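Local structure of putative transcriptional regulator (TetR/AcrR family) (Acinetobacter sp., 3KNW) at residues 139-144 / 166-170; 94-99 / 169-174; 88-92 / 196-201. The protein probably binds DNA through an N-terminal helix-turn-helix and so regulates transcription. Residues are numbered along the deposited sequence.

Contact 1. Residues 139-144 / 166-170; sequences LIARMA and AQVIY
The Y170 ring fits among L139, I140 and M143. L139 CD2 lies 3.4 Å from Y170 CE1, and I140 CG1 is 4.0 Å from Y170 CD2. The SE atom of selenomethionine M143 sits 5.2 Å from the Y170 ring centroid, an oblique Met-aromatic contact. Y170 is t with chi2 at 85°. I140 is mt, M143 is m, t with chi3 at -124°, and L139 is tp. Both segments are helical. Their axes approach to 9.3 Å and cross at 120°. This joins helices 126-153 and 162-183 within the all-helical C-terminal domain of the TetR fold. Small residues allow the close approach at the other end. A144 CA and A166 CA are 5.3 Å apart. A166 CB is 3.5 Å from I140 O, 3.9 Å from M143 CB and 4.3 Å from A144 CB. I140 CG2 meets Q167 CG at 4.1 Å, while Q167 NE2 is hydrogen-bonded to D163 O. I140 also packs on Y183 of the second subunit.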
ATOM      1  N   LEU A 139       7.586  12.381  -8.148  1.00 11.51           N
ATOM      2  CA  LEU A 139       8.433  11.224  -8.192  1.00 11.89           C
ATOM      3  C   LEU A 139       8.103  10.374  -9.389  1.00 11.88           C
ATOM      4  O   LEU A 139       8.970  10.019 -10.159  1.00 13.49           O
ATOM      5  CB  LEU A 139       8.337  10.462  -6.896  1.00 12.76           C
ATOM      6  CG  LEU A 139       9.164   9.191  -6.854  1.00 15.08           C
ATOM      7  CD1 LEU A 139      10.642   9.495  -6.993  1.00 14.79           C
ATOM      8  CD2 LEU A 139       8.864   8.418  -5.591  1.00 13.45           C
ATOM      9  N   ILE A 140       6.855  10.127  -9.663  1.00 12.77           N
ATOM     10  CA  ILE A 140       6.541   9.294 -10.832  1.00 13.28           C
ATOM     11  C   ILE A 140       7.081   9.990 -12.106  1.00 14.87           C
ATOM     12  O   ILE A 140       7.574   9.351 -13.013  1.00 16.35           O
ATOM     13  CB  ILE A 140       5.027   9.006 -10.908  1.00 13.25           C
ATOM     14  CG1 ILE A 140       4.620   8.083  -9.726  1.00 15.11           C
ATOM     15  CG2 ILE A 140       4.655   8.388 -12.219  1.00  6.74           C
ATOM     16  CD1 ILE A 140       3.052   7.836  -9.607  1.00 13.55           C
ATOM     17  N   ALA A 141       7.014  11.305 -12.133  1.00 15.57           N
ATOM     18  CA  ALA A 141       7.404  12.087 -13.290  1.00 16.60           C
ATOM     19  C   ALA A 141       8.940  12.123 -13.460  1.00 17.17           C
ATOM     20  O   ALA A 141       9.423  12.023 -14.558  1.00 17.59           O
ATOM     21  CB  ALA A 141       6.795  13.543 -13.199  1.00 14.13           C
ATOM     22  N   ARG A 142       9.702  12.234 -12.374  1.00 18.99           N
ATOM     23  CA  ARG A 142      11.159  11.994 -12.439  1.00 19.47           C
ATOM     24  C   ARG A 142      11.453  10.577 -12.957  1.00 19.12           C
ATOM     25  O   ARG A 142      12.258  10.423 -13.826  1.00 19.63           O
ATOM     26  CB  ARG A 142      11.834  12.141 -11.068  1.00 20.54           C
ATOM     27  CG  ARG A 142      11.806  13.501 -10.431  1.00 22.07           C
ATOM     28  CD  ARG A 142      12.760  14.425 -11.075  1.00 26.50           C
ATOM     29  NE  ARG A 142      14.184  14.219 -10.740  1.00 29.72           N
ATOM     30  CZ  ARG A 142      14.755  14.534  -9.570  1.00 28.68           C
ATOM     31  NH1 ARG A 142      16.054  14.333  -9.399  1.00 26.96           N
ATOM     32  NH2 ARG A 142      14.028  15.023  -8.569  1.00 29.21           N
HETATM   33  N   MSE A 143      10.814   9.536 -12.439  1.00 19.27           N
HETATM   34  CA  MSE A 143      11.033   8.207 -13.029  1.00 20.04           C
HETATM   35  C   MSE A 143      10.736   8.235 -14.528  1.00 19.72           C
HETATM   36  O   MSE A 143      11.402   7.575 -15.314  1.00 19.62           O
HETATM   37  CB  MSE A 143      10.218   7.105 -12.364  1.00 19.86           C
HETATM   38  CG  MSE A 143      10.638   6.821 -10.923  1.00 23.15           C
HETATM   39 SE   MSE A 143       9.462   5.524 -10.056  0.70 25.35          SE
HETATM   40  CE  MSE A 143       9.062   6.667  -8.655  1.00 24.28           C
ATOM     41  N   ALA A 144       9.701   8.976 -14.887  1.00 18.99           N
ATOM     42  CA  ALA A 144       9.267   9.073 -16.278  1.00 19.08           C
ATOM     43  C   ALA A 144      10.380   9.685 -17.101  1.00 18.57           C
ATOM     44  O   ALA A 144      10.736   9.129 -18.103  1.00 17.55           O
ATOM     45  CB  ALA A 144       7.965   9.899 -16.396  1.00 15.71           C
ATOM     46  N   ALA A 166       6.492   4.207 -15.675  1.00 11.07           N
ATOM     47  CA  ALA A 166       6.833   4.717 -14.381  1.00 10.76           C
ATOM     48  C   ALA A 166       5.727   4.431 -13.384  1.00 11.62           C
ATOM     49  O   ALA A 166       5.998   4.216 -12.227  1.00 12.20           O
ATOM     50  CB  ALA A 166       7.087   6.167 -14.460  1.00 11.24           C
ATOM     51  N   GLN A 167       4.469   4.400 -13.838  1.00 12.15           N
ATOM     52  CA  GLN A 167       3.339   4.098 -12.948  1.00 11.78           C
ATOM     53  C   GLN A 167       3.302   2.609 -12.592  1.00 12.23           C
ATOM     54  O   GLN A 167       3.070   2.237 -11.430  1.00 11.51           O
ATOM     55  CB  GLN A 167       1.994   4.440 -13.607  1.00 12.33           C
ATOM     56  CG  GLN A 167       1.626   5.940 -13.629  1.00 11.87           C
ATOM     57  CD  GLN A 167       0.336   6.193 -14.402  1.00 14.60           C
ATOM     58  OE1 GLN A 167      -0.802   5.994 -13.876  1.00 15.91           O
ATOM     59  NE2 GLN A 167       0.488   6.619 -15.639  1.00 10.79           N
ATOM     60  N   VAL A 168       3.472   1.782 -13.613  1.00 10.88           N
ATOM     61  CA  VAL A 168       3.518   0.415 -13.396  1.00 11.44           C
ATOM     62  C   VAL A 168       4.596   0.078 -12.376  1.00 10.86           C
ATOM     63  O   VAL A 168       4.351  -0.591 -11.359  1.00  9.21           O
ATOM     64  CB  VAL A 168       3.873  -0.307 -14.658  1.00 12.65           C
ATOM     65  CG1 VAL A 168       4.212  -1.767 -14.257  1.00 14.12           C
ATOM     66  CG2 VAL A 168       2.727  -0.197 -15.628  1.00 11.27           C
ATOM     67  N   ILE A 169       5.795   0.555 -12.643  1.00 10.45           N
ATOM     68  CA  ILE A 169       6.893   0.258 -11.743  1.00 11.05           C
ATOM     69  C   ILE A 169       6.592   0.800 -10.333  1.00 10.87           C
ATOM     70  O   ILE A 169       6.656   0.040  -9.316  1.00 11.38           O
ATOM     71  CB  ILE A 169       8.201   0.808 -12.270  1.00 11.20           C
ATOM     72  CG1 ILE A 169       8.646   0.023 -13.473  1.00 12.84           C
ATOM     73  CG2 ILE A 169       9.275   0.758 -11.222  1.00 12.57           C
ATOM     74  CD1 ILE A 169       9.813   0.679 -14.169  1.00 14.78           C
ATOM     75  N   TYR A 170       6.179   2.060 -10.259  1.00  9.69           N
ATOM     76  CA  TYR A 170       5.941   2.618  -8.946  1.00 10.90           C
ATOM     77  C   TYR A 170       4.763   1.926  -8.201  1.00 10.10           C
ATOM     78  O   TYR A 170       4.825   1.705  -7.003  1.00 10.17           O
ATOM     79  CB  TYR A 170       5.777   4.125  -9.008  1.00 10.45           C
ATOM     80  CG  TYR A 170       5.739   4.763  -7.654  1.00 13.50           C
ATOM     81  CD1 TYR A 170       6.896   5.098  -6.986  1.00 15.43           C
ATOM     82  CD2 TYR A 170       4.549   5.068  -7.049  1.00 17.21           C
ATOM     83  CE1 TYR A 170       6.862   5.731  -5.731  1.00 15.34           C
ATOM     84  CE2 TYR A 170       4.518   5.698  -5.792  1.00 18.95           C
ATOM     85  CZ  TYR A 170       5.676   6.047  -5.166  1.00 15.54           C
ATOM     86  OH  TYR A 170       5.632   6.648  -3.930  1.00 19.84           O
TER

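Contact 2. Residues 94-99 / 169-174; sequences YLQCWV and IYQMYL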
ATOM      1  N   TYR A  94      18.142   3.344  -7.602  1.00  7.26           N
ATOM      2  CA  TYR A  94      17.023   3.857  -6.823  1.00  8.36           C
ATOM      3  C   TYR A  94      16.128   2.755  -6.265  1.00  8.20           C
ATOM      4  O   TYR A  94      15.868   2.705  -5.078  1.00  9.12           O
ATOM      5  CB  TYR A  94      16.144   4.760  -7.683  1.00  8.34           C
ATOM      6  CG  TYR A  94      14.833   5.114  -7.045  1.00  9.51           C
ATOM      7  CD1 TYR A  94      14.780   5.941  -5.944  1.00  8.60           C
ATOM      8  CD2 TYR A  94      13.630   4.605  -7.542  1.00 11.85           C
ATOM      9  CE1 TYR A  94      13.578   6.258  -5.361  1.00  9.76           C
ATOM     10  CE2 TYR A  94      12.423   4.917  -6.958  1.00 10.43           C
ATOM     11  CZ  TYR A  94      12.408   5.760  -5.861  1.00  9.50           C
ATOM     12  OH  TYR A  94      11.206   6.087  -5.266  1.00 11.40           O
ATOM     13  N   LEU A  95      15.668   1.892  -7.133  1.00  7.65           N
ATOM     14  CA  LEU A  95      14.786   0.832  -6.739  1.00  8.06           C
ATOM     15  C   LEU A  95      15.459  -0.112  -5.749  1.00  9.36           C
ATOM     16  O   LEU A  95      14.819  -0.643  -4.809  1.00  7.61           O
ATOM     17  CB  LEU A  95      14.354   0.025  -7.995  1.00  7.15           C
ATOM     18  CG  LEU A  95      13.567   0.821  -9.037  1.00  5.94           C
ATOM     19  CD1 LEU A  95      13.134  -0.090 -10.269  1.00  4.95           C
ATOM     20  CD2 LEU A  95      12.358   1.550  -8.420  1.00  3.70           C
ATOM     21  N   GLN A  96      16.748  -0.365  -5.996  1.00 10.34           N
ATOM     22  CA  GLN A  96      17.484  -1.292  -5.176  1.00 11.31           C
ATOM     23  C   GLN A  96      17.591  -0.731  -3.767  1.00 11.57           C
ATOM     24  O   GLN A  96      17.544  -1.500  -2.800  1.00 11.74           O
ATOM     25  CB  GLN A  96      18.856  -1.689  -5.802  1.00 11.69           C
ATOM     26  CG  GLN A  96      18.904  -3.211  -6.122  1.00 14.35           C
ATOM     27  CD  GLN A  96      19.670  -3.622  -7.405  1.00 18.83           C
ATOM     28  OE1 GLN A  96      20.138  -2.782  -8.190  1.00 21.86           O
ATOM     29  NE2 GLN A  96      19.807  -4.944  -7.598  1.00 18.60           N
ATOM     30  N   CYS A  97      17.696   0.605  -3.688  1.00 11.38           N
ATOM     31  CA  CYS A  97      17.630   1.369  -2.456  1.00 11.34           C
ATOM     32  C   CYS A  97      16.251   1.265  -1.777  1.00 10.41           C
ATOM     33  O   CYS A  97      16.190   1.154  -0.542  1.00 11.12           O
ATOM     34  CB  CYS A  97      18.003   2.861  -2.704  1.00 11.85           C
ATOM     35  SG  CYS A  97      19.681   3.245  -2.300  0.57 12.56           S
ATOM     36  N   TRP A  98      15.171   1.364  -2.539  1.00  8.79           N
ATOM     37  CA  TRP A  98      13.841   1.066  -2.023  1.00  7.83           C
ATOM     38  C   TRP A  98      13.921  -0.203  -1.198  1.00  7.08           C
ATOM     39  O   TRP A  98      13.535  -0.215  -0.058  1.00  6.84           O
ATOM     40  CB  TRP A  98      12.876   0.788  -3.171  1.00  8.03           C
ATOM     41  CG  TRP A  98      11.788   1.719  -3.442  1.00  7.03           C
ATOM     42  CD1 TRP A  98      11.811   2.775  -4.290  1.00  7.86           C
ATOM     43  CD2 TRP A  98      10.447   1.613  -2.975  1.00  6.29           C
ATOM     44  NE1 TRP A  98      10.575   3.379  -4.342  1.00  6.22           N
ATOM     45  CE2 TRP A  98       9.718   2.680  -3.544  1.00  5.79           C
ATOM     46  CE3 TRP A  98       9.802   0.745  -2.110  1.00  3.99           C
ATOM     47  CZ2 TRP A  98       8.386   2.895  -3.272  1.00  4.36           C
ATOM     48  CZ3 TRP A  98       8.500   0.951  -1.851  1.00  3.90           C
ATOM     49  CH2 TRP A  98       7.794   2.026  -2.421  1.00  4.55           C
ATOM     50  N   VAL A  99      14.442  -1.261  -1.813  1.00  6.73           N
ATOM     51  CA  VAL A  99      14.526  -2.586  -1.232  1.00  6.62           C
ATOM     52  C   VAL A  99      15.423  -2.703   0.023  1.00  7.33           C
ATOM     53  O   VAL A  99      15.155  -3.567   0.835  1.00  7.73           O
ATOM     54  CB  VAL A  99      14.958  -3.621  -2.346  1.00  6.87           C
ATOM     55  CG1 VAL A  99      15.060  -5.059  -1.824  1.00  5.15           C
ATOM     56  CG2 VAL A  99      13.967  -3.585  -3.503  1.00  6.99           C
ATOM     57  N   ILE A 169       5.795   0.555 -12.643  1.00 10.45           N
ATOM     58  CA  ILE A 169       6.893   0.258 -11.743  1.00 11.05           C
ATOM     59  C   ILE A 169       6.592   0.800 -10.333  1.00 10.87           C
ATOM     60  O   ILE A 169       6.656   0.040  -9.316  1.00 11.38           O
ATOM     61  CB  ILE A 169       8.201   0.808 -12.270  1.00 11.20           C
ATOM     62  CG1 ILE A 169       8.646   0.023 -13.473  1.00 12.84           C
ATOM     63  CG2 ILE A 169       9.275   0.758 -11.222  1.00 12.57           C
ATOM     64  CD1 ILE A 169       9.813   0.679 -14.169  1.00 14.78           C
ATOM     65  N   TYR A 170       6.179   2.060 -10.259  1.00  9.69           N
ATOM     66  CA  TYR A 170       5.941   2.618  -8.946  1.00 10.90           C
ATOM     67  C   TYR A 170       4.763   1.926  -8.201  1.00 10.10           C
ATOM     68  O   TYR A 170       4.825   1.705  -7.003  1.00 10.17           O
ATOM     69  CB  TYR A 170       5.777   4.125  -9.008  1.00 10.45           C
ATOM     70  CG  TYR A 170       5.739   4.763  -7.654  1.00 13.50           C
ATOM     71  CD1 TYR A 170       6.896   5.098  -6.986  1.00 15.43           C
ATOM     72  CD2 TYR A 170       4.549   5.068  -7.049  1.00 17.21           C
ATOM     73  CE1 TYR A 170       6.862   5.731  -5.731  1.00 15.34           C
ATOM     74  CE2 TYR A 170       4.518   5.698  -5.792  1.00 18.95           C
ATOM     75  CZ  TYR A 170       5.676   6.047  -5.166  1.00 15.54           C
ATOM     76  OH  TYR A 170       5.632   6.648  -3.930  1.00 19.84           O
ATOM     77  N   GLN A 171       3.733   1.539  -8.922  1.00  9.88           N
ATOM     78  CA  GLN A 171       2.616   0.870  -8.303  1.00  9.77           C
ATOM     79  C   GLN A 171       3.024  -0.484  -7.783  1.00  9.80           C
ATOM     80  O   GLN A 171       2.674  -0.807  -6.685  1.00 11.30           O
ATOM     81  CB  GLN A 171       1.485   0.701  -9.284  1.00  9.66           C
ATOM     82  CG  GLN A 171       0.687   1.972  -9.453  1.00  9.42           C
ATOM     83  CD  GLN A 171      -0.308   1.913 -10.571  1.00  7.41           C
ATOM     84  OE1 GLN A 171      -0.838   2.917 -10.979  1.00  7.29           O
ATOM     85  NE2 GLN A 171      -0.558   0.749 -11.064  1.00  9.04           N
HETATM   86  N   MSE A 172       3.773  -1.257  -8.558  1.00  9.59           N
HETATM   87  CA  MSE A 172       4.252  -2.584  -8.161  1.00  8.30           C
HETATM   88  C   MSE A 172       5.155  -2.524  -7.000  1.00  9.63           C
HETATM   89  O   MSE A 172       5.045  -3.364  -6.107  1.00 10.35           O
HETATM   90  CB  MSE A 172       4.951  -3.285  -9.308  1.00  8.38           C
HETATM   91  CG  MSE A 172       5.644  -4.632  -8.957  1.00  8.76           C
HETATM   92 SE   MSE A 172       6.453  -5.300 -10.596  0.70  3.64          SE
HETATM   93  CE  MSE A 172       8.021  -4.254 -10.636  1.00  6.72           C
ATOM     94  N   TYR A 173       6.009  -1.499  -6.902  1.00  9.89           N
ATOM     95  CA  TYR A 173       6.851  -1.412  -5.696  1.00  8.02           C
ATOM     96  C   TYR A 173       6.092  -1.069  -4.452  1.00  8.15           C
ATOM     97  O   TYR A 173       6.332  -1.667  -3.414  1.00  8.18           O
ATOM     98  CB  TYR A 173       8.043  -0.482  -5.884  1.00  8.57           C
ATOM     99  CG  TYR A 173       9.158  -1.197  -6.599  1.00  8.62           C
ATOM    100  CD1 TYR A 173       9.066  -1.518  -7.964  1.00  9.68           C
ATOM    101  CD2 TYR A 173      10.296  -1.598  -5.932  1.00 11.70           C
ATOM    102  CE1 TYR A 173      10.095  -2.143  -8.642  1.00  7.03           C
ATOM    103  CE2 TYR A 173      11.338  -2.248  -6.637  1.00 10.51           C
ATOM    104  CZ  TYR A 173      11.206  -2.530  -7.967  1.00  8.96           C
ATOM    105  OH  TYR A 173      12.235  -3.196  -8.623  1.00 13.65           O
ATOM    106  N   LEU A 174       5.130  -0.149  -4.507  1.00  8.71           N
ATOM    107  CA  LEU A 174       4.296   0.125  -3.334  1.00  7.38           C
ATOM    108  C   LEU A 174       3.532  -1.114  -2.872  1.00  6.43           C
ATOM    109  O   LEU A 174       3.418  -1.384  -1.689  1.00  5.55           O
ATOM    110  CB  LEU A 174       3.295   1.171  -3.651  1.00  9.27           C
ATOM    111  CG  LEU A 174       3.809   2.597  -3.785  1.00 11.90           C
ATOM    112  CD1 LEU A 174       2.684   3.445  -4.345  1.00 14.43           C
ATOM    113  CD2 LEU A 174       4.288   3.129  -2.493  1.00  6.93           C
TER
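W98 adopts an off-rotamer chi1 of -113° with chi2 of 92°, spreading its indole over the start of Y173. Y173 CB makes a CH-pi contact with the six-membered ring of W98, 4.1 Å from its centroid. The edge of the Y173 ring faces the five-membered ring of W98 in a T-shaped pair, centroids 5.6 Å apart and planes at 63°. Within one helix, W98 NE1 donates to Y94 OH at 2.9 Å. Y94 OH is hydrogen-bonded to the Y73 hydroxyl. Segments 94-99 and 169-174, on helices 87-100 and 162-183, run nearly parallel at 13° in the TetR-type C-terminal domain. Large side chains fill the gap, 11.8 Å between segment axes at closest. L95 is mt. Its CD2 makes a CH-pi contact over the Y173 ring, 4.2 Å from the centroid, and L95 CD1 is 4.1 Å from I169 CG2. W98 CH2 touches L174 CD2 at 3.7 Å, and W98 CZ2 lies 4.1 Å from Y170 CE1. Y173 is m, its hydroxyl hydrogen-bonded to T196 OG1.

Contact 3. Residues 88-92 / 196-201; sequences RDKLM and TKMMLD
R88 begins the first segment and reaches across with an extended side chain, t at chi1, chi2 and chi3. R88-M92 and T196-L200 are helical. Their axes run roughly antiparallel, at 157°, with a closest approach of 11.8 Å. In this register R88 faces L200, with CA atoms 7.9 Å apart, and M92 faces T196, with CA atoms 8.2 Å apart. The R88 guanidinium makes a salt bridge to D201, the last modelled residue. R88 NH1 donates to D201 OD2 at 2.3 Å, a modelled distance too short to be taken as exact. R88 NH2 gives a weak bond to the same D201 OD2 at 2.9 Å. One face of the guanidinium is covered by L200 CB, 3.6 Å from R88 NH1. L91 points its CB toward the other helix, where it is partly covered, and also packs on I147 of helix 126-153. M92, a selenomethionine, curls in an mmm rotamer. Its SE atom lies 3.7 Å from T196 CG2 and 4.0 Å from L200 CD1, and M92 CE is 4.2 Å from K197 CG. The contact ties the start of helix 87-100 to the end of helix 187-200 in the TetR-type C-terminal domain. The chemistry is mixed: an apolar patch of M92, T196 CG2 and L200 lies next to a partly exposed ion pair between R88 and D201.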
ATOM      1  N   ARG A  88      19.156   3.409 -17.140  1.00  6.97           N
ATOM      2  CA  ARG A  88      18.716   2.140 -16.628  1.00  7.65           C
ATOM      3  C   ARG A  88      19.311   1.801 -15.267  1.00  8.19           C
ATOM      4  O   ARG A  88      18.583   1.427 -14.317  1.00  8.77           O
ATOM      5  CB  ARG A  88      19.065   1.053 -17.598  1.00  7.90           C
ATOM      6  CG  ARG A  88      18.902  -0.307 -16.986  1.00 11.14           C
ATOM      7  CD  ARG A  88      18.800  -1.313 -18.079  1.00 12.73           C
ATOM      8  NE  ARG A  88      18.496  -2.623 -17.548  1.00 14.29           N
ATOM      9  CZ  ARG A  88      17.802  -3.542 -18.201  1.00 13.94           C
ATOM     10  NH1 ARG A  88      17.338  -3.294 -19.422  1.00 14.56           N
ATOM     11  NH2 ARG A  88      17.561  -4.715 -17.626  1.00 14.77           N
ATOM     12  N   ASP A  89      20.622   1.933 -15.167  1.00  7.88           N
ATOM     13  CA  ASP A  89      21.308   1.648 -13.932  1.00  8.27           C
ATOM     14  C   ASP A  89      20.931   2.679 -12.912  1.00  7.53           C
ATOM     15  O   ASP A  89      20.889   2.368 -11.733  1.00  8.29           O
ATOM     16  CB  ASP A  89      22.860   1.539 -14.134  1.00  8.35           C
ATOM     17  CG  ASP A  89      23.261   0.286 -14.948  1.00 10.69           C
ATOM     18  OD1 ASP A  89      22.363  -0.448 -15.456  1.00 13.73           O
ATOM     19  OD2 ASP A  89      24.462   0.033 -15.113  1.00 13.99           O
ATOM     20  N   LYS A  90      20.657   3.906 -13.317  1.00  6.78           N
ATOM     21  CA  LYS A  90      20.259   4.884 -12.304  1.00  6.70           C
ATOM     22  C   LYS A  90      18.940   4.474 -11.642  1.00  6.95           C
ATOM     23  O   LYS A  90      18.723   4.691 -10.434  1.00  6.91           O
ATOM     24  CB  LYS A  90      20.108   6.263 -12.926  1.00  7.25           C
ATOM     25  CG  LYS A  90      21.408   7.104 -12.969  1.00  6.16           C
ATOM     26  CD  LYS A  90      21.136   8.424 -13.629  1.00  5.03           C
ATOM     27  CE  LYS A  90      22.355   8.952 -14.451  1.00  7.60           C
ATOM     28  NZ  LYS A  90      21.892   9.842 -15.547  1.00  6.95           N
ATOM     29  N   LEU A  91      18.068   3.877 -12.465  1.00  6.71           N
ATOM     30  CA  LEU A  91      16.719   3.504 -12.079  1.00  6.10           C
ATOM     31  C   LEU A  91      16.767   2.213 -11.260  1.00  6.32           C
ATOM     32  O   LEU A  91      16.005   2.039 -10.317  1.00  6.15           O
ATOM     33  CB  LEU A  91      15.836   3.317 -13.326  1.00  4.96           C
ATOM     34  CG  LEU A  91      14.386   2.921 -13.031  1.00  4.25           C
ATOM     35  CD1 LEU A  91      13.796   3.761 -11.976  1.00  2.00           C
ATOM     36  CD2 LEU A  91      13.572   3.035 -14.232  1.00  3.70           C
HETATM   37  N   MSE A  92      17.681   1.323 -11.596  1.00  6.46           N
HETATM   38  CA  MSE A  92      17.826   0.070 -10.822  1.00  6.74           C
HETATM   39  C   MSE A  92      18.479   0.386  -9.508  1.00  6.92           C
HETATM   40  O   MSE A  92      18.153  -0.178  -8.504  1.00  8.41           O
HETATM   41  CB  MSE A  92      18.615  -0.987 -11.585  1.00  6.02           C
HETATM   42  CG  MSE A  92      17.880  -1.568 -12.786  1.00  3.84           C
HETATM   43 SE   MSE A  92      16.123  -2.266 -12.410  0.70  2.00          SE
HETATM   44  CE  MSE A  92      16.571  -3.501 -10.951  1.00  5.28           C
ATOM     45  N   THR A 196      11.306  -5.939 -12.581  1.00 13.40           N
ATOM     46  CA  THR A 196      11.635  -4.685 -13.209  1.00 16.05           C
ATOM     47  C   THR A 196      12.665  -4.869 -14.379  1.00 19.01           C
ATOM     48  O   THR A 196      12.684  -4.068 -15.327  1.00 19.10           O
ATOM     49  CB  THR A 196      12.222  -3.673 -12.186  1.00 17.08           C
ATOM     50  OG1 THR A 196      11.337  -3.534 -11.065  1.00 15.17           O
ATOM     51  CG2 THR A 196      12.458  -2.289 -12.843  1.00 16.01           C
ATOM     52  N   LYS A 197      13.472  -5.942 -14.333  1.00 20.74           N
ATOM     53  CA  LYS A 197      14.432  -6.207 -15.388  1.00 22.14           C
ATOM     54  C   LYS A 197      13.766  -6.729 -16.673  1.00 23.25           C
ATOM     55  O   LYS A 197      14.028  -6.195 -17.743  1.00 24.89           O
ATOM     56  CB  LYS A 197      15.533  -7.173 -14.919  1.00 22.42           C
ATOM     57  CG  LYS A 197      16.446  -6.617 -13.801  1.00 24.00           C
ATOM     58  CD  LYS A 197      17.726  -7.481 -13.696  1.00 25.99           C
ATOM     59  CE  LYS A 197      18.259  -7.580 -12.281  1.00 26.74           C
ATOM     60  NZ  LYS A 197      19.282  -8.711 -12.120  1.00 26.24           N
HETATM   61  N   MSE A 198      12.947  -7.770 -16.601  1.00 23.21           N
HETATM   62  CA  MSE A 198      12.063  -8.106 -17.730  1.00 23.55           C
HETATM   63  C   MSE A 198      11.408  -6.858 -18.347  1.00 22.99           C
HETATM   64  O   MSE A 198      11.474  -6.623 -19.541  1.00 23.49           O
HETATM   65  CB  MSE A 198      10.921  -9.056 -17.283  1.00 24.49           C
HETATM   66  CG  MSE A 198      11.317 -10.185 -16.291  1.00 26.77           C
HETATM   67 SE   MSE A 198      10.082 -11.756 -16.220  0.70 30.44          SE
HETATM   68  CE  MSE A 198      11.428 -13.187 -16.158  1.00 28.54           C
HETATM   69  N   MSE A 199      10.774  -6.041 -17.527  1.00 22.89           N
HETATM   70  CA  MSE A 199      10.027  -4.912 -18.047  1.00 23.11           C
HETATM   71  C   MSE A 199      10.921  -3.889 -18.786  1.00 23.24           C
HETATM   72  O   MSE A 199      10.484  -3.290 -19.735  1.00 23.17           O
HETATM   73  CB  MSE A 199       9.283  -4.213 -16.914  1.00 23.49           C
HETATM   74  CG  MSE A 199       8.260  -5.098 -16.257  1.00 23.83           C
HETATM   75 SE   MSE A 199       7.281  -4.199 -14.888  0.70 21.73          SE
HETATM   76  CE  MSE A 199       6.103  -5.648 -14.520  1.00 18.46           C
ATOM     77  N   LEU A 200      12.160  -3.691 -18.372  1.00 23.05           N
ATOM     78  CA  LEU A 200      13.030  -2.743 -19.094  1.00 23.04           C
ATOM     79  C   LEU A 200      13.549  -3.292 -20.438  1.00 24.54           C
ATOM     80  O   LEU A 200      13.740  -2.519 -21.395  1.00 24.84           O
ATOM     81  CB  LEU A 200      14.171  -2.237 -18.204  1.00 22.18           C
ATOM     82  CG  LEU A 200      13.680  -1.535 -16.927  1.00 18.79           C
ATOM     83  CD1 LEU A 200      14.850  -1.138 -16.020  1.00 17.75           C
ATOM     84  CD2 LEU A 200      12.908  -0.259 -17.299  1.00 19.84           C
ATOM     85  N   ASP A 201      13.686  -4.614 -20.540  1.00 25.02           N
ATOM     86  CA  ASP A 201      14.021  -5.267 -21.815  1.00 25.78           C
ATOM     87  C   ASP A 201      12.708  -5.518 -22.599  1.00 26.08           C
ATOM     88  O   ASP A 201      12.549  -6.515 -23.311  1.00 25.70           O
ATOM     89  CB  ASP A 201      14.829  -6.570 -21.562  1.00 25.63           C
ATOM     90  CG  ASP A 201      15.961  -6.388 -20.495  1.00 26.44           C
ATOM     91  OD1 ASP A 201      16.539  -7.370 -19.991  1.00 28.07           O
ATOM     92  OD2 ASP A 201      16.284  -5.245 -20.138  1.00 28.64           O
TER

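The three contacts lie on the same side of the chain's centre, with their own centres about 10 to 12 Å apart. Contacts 1 and 2 share I169 and Y170 on helix 162-183. Contacts 2 and 3 share helix 87-100. Along the chain, contact 3 spans the longest separation and encloses the other two. L139 CD2 of contact 1 packs 3.3 Å from Y94 OH of contact 2. Y173 OH of contact 2 and T196 OG1 of contact 3 are 2.6 Å apart, a probable hydrogen bond. Helices 87-100, 126-153, 162-183 and 187-200 are thus joined into one bundle. Segments of all three contacts also touch the second subunit, chiefly through helices 162-183 and 187-200, consistent with the TetR-family dimer interface.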